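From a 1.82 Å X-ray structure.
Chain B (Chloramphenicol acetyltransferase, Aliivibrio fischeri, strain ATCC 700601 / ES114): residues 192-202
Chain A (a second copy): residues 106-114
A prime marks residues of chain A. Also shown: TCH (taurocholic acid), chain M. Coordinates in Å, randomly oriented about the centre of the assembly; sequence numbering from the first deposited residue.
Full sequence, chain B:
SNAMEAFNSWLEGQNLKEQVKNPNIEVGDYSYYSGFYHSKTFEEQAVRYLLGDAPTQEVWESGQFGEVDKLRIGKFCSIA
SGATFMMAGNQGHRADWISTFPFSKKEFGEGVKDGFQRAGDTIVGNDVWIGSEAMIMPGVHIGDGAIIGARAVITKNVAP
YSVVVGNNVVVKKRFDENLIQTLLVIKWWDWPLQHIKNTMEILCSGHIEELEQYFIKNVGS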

# COMPACT_ATOMS: atom_id res chain seq x y z
N PRO B 192 -24.82 29.02 6.26
CA PRO B 192 -24.15 29.74 7.35
C PRO B 192 -23.98 28.82 8.54
O PRO B 192 -24.75 27.88 8.75
CB PRO B 192 -25.11 30.90 7.66
CG PRO B 192 -25.97 31.04 6.43
CD PRO B 192 -26.13 29.62 5.94
N LEU B 193 -22.93 29.09 9.32
CA LEU B 193 -22.53 28.14 10.35
C LEU B 193 -23.64 27.92 11.37
O LEU B 193 -23.83 26.80 11.86
CB LEU B 193 -21.25 28.60 11.04
CG LEU B 193 -20.88 27.97 12.38
CD1 LEU B 193 -20.58 26.46 12.24
CD2 LEU B 193 -19.70 28.71 12.98
N GLN B 194 -24.40 28.97 11.70
CA GLN B 194 -25.46 28.80 12.69
C GLN B 194 -26.56 27.86 12.19
O GLN B 194 -27.23 27.21 12.99
CB GLN B 194 -26.05 30.16 13.09
CG GLN B 194 -27.00 30.12 14.29
CD GLN B 194 -26.35 29.54 15.55
OE1 GLN B 194 -25.33 30.02 16.03
NE2 GLN B 194 -26.96 28.49 16.09
N HIS B 195 -26.77 27.77 10.87
CA HIS B 195 -27.79 26.87 10.35
C HIS B 195 -27.30 25.42 10.40
O HIS B 195 -28.10 24.50 10.62
CB HIS B 195 -28.16 27.25 8.92
CG HIS B 195 -29.14 28.37 8.83
ND1 HIS B 195 -30.36 28.34 9.46
CD2 HIS B 195 -29.09 29.56 8.16
CE1 HIS B 195 -31.02 29.46 9.20
NE2 HIS B 195 -30.27 30.21 8.41
N ILE B 196 -26.01 25.21 10.18
CA ILE B 196 -25.45 23.88 10.34
C ILE B 196 -25.51 23.46 11.80
O ILE B 196 -25.89 22.33 12.12
CB ILE B 196 -24.01 23.84 9.80
CG1 ILE B 196 -24.02 24.20 8.31
CG2 ILE B 196 -23.37 22.45 10.03
CD1 ILE B 196 -22.67 24.25 7.63
N LYS B 197 -25.13 24.36 12.71
CA LYS B 197 -25.30 24.10 14.13
C LYS B 197 -26.76 23.77 14.45
O LYS B 197 -27.04 22.76 15.11
CB LYS B 197 -24.80 25.30 14.93
CG LYS B 197 -23.32 25.55 14.72
CD LYS B 197 -22.81 26.67 15.61
CE LYS B 197 -22.92 26.31 17.08
NZ LYS B 197 -22.24 27.31 17.95
N ASN B 198 -27.70 24.60 13.96
CA ASN B 198 -29.11 24.41 14.29
C ASN B 198 -29.64 23.07 13.81
O ASN B 198 -30.56 22.52 14.42
CB ASN B 198 -29.97 25.52 13.67
CG ASN B 198 -29.79 26.85 14.35
OD1 ASN B 198 -29.19 26.94 15.42
ND2 ASN B 198 -30.32 27.91 13.74
N THR B 199 -29.10 22.54 12.72
CA THR B 199 -29.61 21.29 12.18
C THR B 199 -28.71 20.11 12.50
O THR B 199 -28.89 19.03 11.93
CB THR B 199 -29.82 21.43 10.68
OG1 THR B 199 -30.17 22.79 10.39
CG2 THR B 199 -30.97 20.57 10.25
N MET B 200 -27.76 20.30 13.41
CA MET B 200 -26.81 19.24 13.73
C MET B 200 -27.49 17.94 14.16
O MET B 200 -26.99 16.85 13.86
CB MET B 200 -25.85 19.74 14.82
CG MET B 200 -24.75 18.75 15.14
SD MET B 200 -23.81 18.26 13.68
CE MET B 200 -23.25 19.88 13.13
N GLU B 201 -28.64 18.03 14.84
CA GLU B 201 -29.39 16.84 15.20
C GLU B 201 -29.86 16.08 13.96
O GLU B 201 -29.94 14.85 13.98
CB GLU B 201 -30.58 17.22 16.08
CG GLU B 201 -30.86 16.25 17.21
CD GLU B 201 -32.03 15.31 16.92
OE1 GLU B 201 -32.23 14.96 15.74
OE2 GLU B 201 -32.74 14.93 17.88
N ILE B 202 -30.17 16.79 12.88
CA ILE B 202 -30.58 16.10 11.66
C ILE B 202 -29.37 15.56 10.90
O ILE B 202 -29.43 14.46 10.35
CB ILE B 202 -31.43 17.03 10.77
CG1 ILE B 202 -32.64 17.56 11.53
CG2 ILE B 202 -31.90 16.28 9.53
CD1 ILE B 202 -33.60 18.38 10.66
C1 TCH M . -11.32 7.18 19.71
C2 TCH M . -11.54 8.14 20.93
C3 TCH M . -13.04 8.18 21.34
O3 TCH M . -13.21 9.12 22.32
C4 TCH M . -14.00 8.49 20.13
C5 TCH M . -13.74 7.60 18.89
C6 TCH M . -14.65 8.01 17.70
C7 TCH M . -14.17 9.32 16.94
O7 TCH M . -14.43 10.43 17.74
C8 TCH M . -12.66 9.26 16.60
C9 TCH M . -11.81 8.93 17.90
C10 TCH M . -12.22 7.57 18.51
C11 TCH M . -10.31 9.02 17.55
C12 TCH M . -9.90 10.24 16.89
O12 TCH M . -9.92 11.34 17.76
C13 TCH M . -10.89 10.65 15.65
C14 TCH M . -12.18 10.66 16.07
C15 TCH M . -13.00 11.05 14.74
C16 TCH M . -12.15 12.06 14.13
C17 TCH M . -10.87 12.12 14.97
C18 TCH M . -10.66 9.61 14.54
C19 TCH M . -12.04 6.47 17.45
O1S TCH M . -13.21 20.68 15.26
C20 TCH M . -9.73 12.47 14.13
C21 TCH M . -8.37 12.56 14.87
C22 TCH M . -10.04 13.93 13.70
C23 TCH M . -9.93 14.92 14.85
C24 TCH M . -10.29 16.31 14.36
N24 TCH M . -11.68 16.70 14.26
O24 TCH M . -9.45 17.07 14.05
C25 TCH M . -12.04 18.03 13.81
C26 TCH M . -13.55 18.14 13.99
S26 TCH M . -14.03 19.89 14.07
O2S TCH M . -13.58 20.53 12.62
O3S TCH M . -15.66 19.91 14.32
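Chain A 106-114: KEFGEGVKD

The contact is largely apolar, with the ring of Phe108′ set as a knob into the side chains of chain B and one salt bridge at the far end, and no hydrogen bond crosses between the stretches. Chain B runs as a helix from Leu193 to Asn198, leaves helical geometry at Thr199 and resumes as helix at Met200. Chain A comes out of a helix, leaves helical geometry at Gly109′ with positive phi, and makes a type I turn from Gly109′ to Val112′ before extending through Lys113′. The two chains advance in the same sense: the CA atoms of Lys197 and Phe108′ are 5.3 Å apart, those of Glu201 and Gly111′ 4.7 Å.

Phe108′ (chi1 m) sits among Leu193, Ile196, Lys197 and Met200. Its CE1 lies 3.6 Å from Leu193 CD1 and 4.0 Å from Ile196 CG2, while its CB lies 3.7 Å from Met200 CE. The edge of the ring meets taurocholic acid, with Phe108′ CE2 3.3 Å from TCH O3S. Farther along, Met200 CG packs 3.4 Å from Gly111′ C and 3.7 Å from Val112′ CG2. This close approach uses the bare backbone of Gly111′, where a CB would come within 3.1 Å of Met200 CB. Beyond the turn, the extended side chain of Lys113′ brings its NZ to 3.4 Å from Glu201 OE2 in the salt bridge.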

# COMPACT_ATOMS: atom_id res chain seq x y z
N LYS A 106 -17.31 21.24 20.76
CA LYS A 106 -16.79 22.58 21.01
C LYS A 106 -16.86 23.47 19.78
O LYS A 106 -16.71 24.68 19.89
CB LYS A 106 -15.35 22.53 21.52
CG LYS A 106 -14.27 22.66 20.44
CD LYS A 106 -13.52 24.00 20.55
N GLU A 107 -17.08 22.88 18.60
CA GLU A 107 -17.19 23.64 17.37
C GLU A 107 -18.61 23.71 16.84
O GLU A 107 -18.96 24.69 16.19
CB GLU A 107 -16.29 23.02 16.29
CG GLU A 107 -15.64 23.99 15.34
CD GLU A 107 -14.85 25.09 16.04
OE1 GLU A 107 -14.02 24.75 16.92
OE2 GLU A 107 -15.06 26.28 15.71
N PHE A 108 -19.45 22.69 17.08
CA PHE A 108 -20.77 22.67 16.47
C PHE A 108 -21.92 22.54 17.47
O PHE A 108 -23.07 22.37 17.04
CB PHE A 108 -20.84 21.57 15.42
CG PHE A 108 -20.05 21.89 14.18
CD1 PHE A 108 -20.63 22.61 13.15
CD2 PHE A 108 -18.72 21.51 14.07
CE1 PHE A 108 -19.89 22.94 12.01
CE2 PHE A 108 -17.98 21.82 12.94
CZ PHE A 108 -18.57 22.54 11.91
N GLY A 109 -21.66 22.64 18.77
CA GLY A 109 -22.75 22.73 19.73
C GLY A 109 -23.30 21.37 20.15
O GLY A 109 -22.79 20.31 19.80
N GLU A 110 -24.37 21.43 20.93
CA GLU A 110 -24.87 20.24 21.60
C GLU A 110 -25.71 19.33 20.71
O GLU A 110 -25.98 18.20 21.10
CB GLU A 110 -25.67 20.65 22.84
CG GLU A 110 -24.95 20.37 24.17
CD GLU A 110 -23.70 21.23 24.38
OE1 GLU A 110 -22.74 21.11 23.60
OE2 GLU A 110 -23.69 22.02 25.35
N GLY A 111 -26.12 19.77 19.52
CA GLY A 111 -26.84 18.85 18.65
C GLY A 111 -25.99 17.71 18.11
O GLY A 111 -26.53 16.82 17.45
N VAL A 112 -24.68 17.72 18.38
CA VAL A 112 -23.77 16.69 17.89
C VAL A 112 -24.10 15.36 18.55
O VAL A 112 -24.30 15.29 19.77
CB VAL A 112 -22.31 17.07 18.15
CG1 VAL A 112 -21.38 16.00 17.61
CG2 VAL A 112 -21.99 18.42 17.52
N LYS A 113 -24.20 14.31 17.74
CA LYS A 113 -24.39 12.94 18.21
C LYS A 113 -23.17 12.11 17.88
O LYS A 113 -22.64 12.18 16.76
CB LYS A 113 -25.64 12.31 17.59
CG LYS A 113 -26.90 13.16 17.76
CD LYS A 113 -28.16 12.40 17.34
CE LYS A 113 -29.41 13.03 17.92
NZ LYS A 113 -30.65 12.27 17.58
N ASP A 114 -22.75 11.29 18.84
CA ASP A 114 -21.59 10.43 18.68
C ASP A 114 -21.90 9.30 17.69
O ASP A 114 -22.75 8.45 17.97
CB ASP A 114 -21.19 9.86 20.05
CG ASP A 114 -19.95 8.95 20.00
OD1 ASP A 114 -19.31 8.83 18.94
OD2 ASP A 114 -19.62 8.34 21.04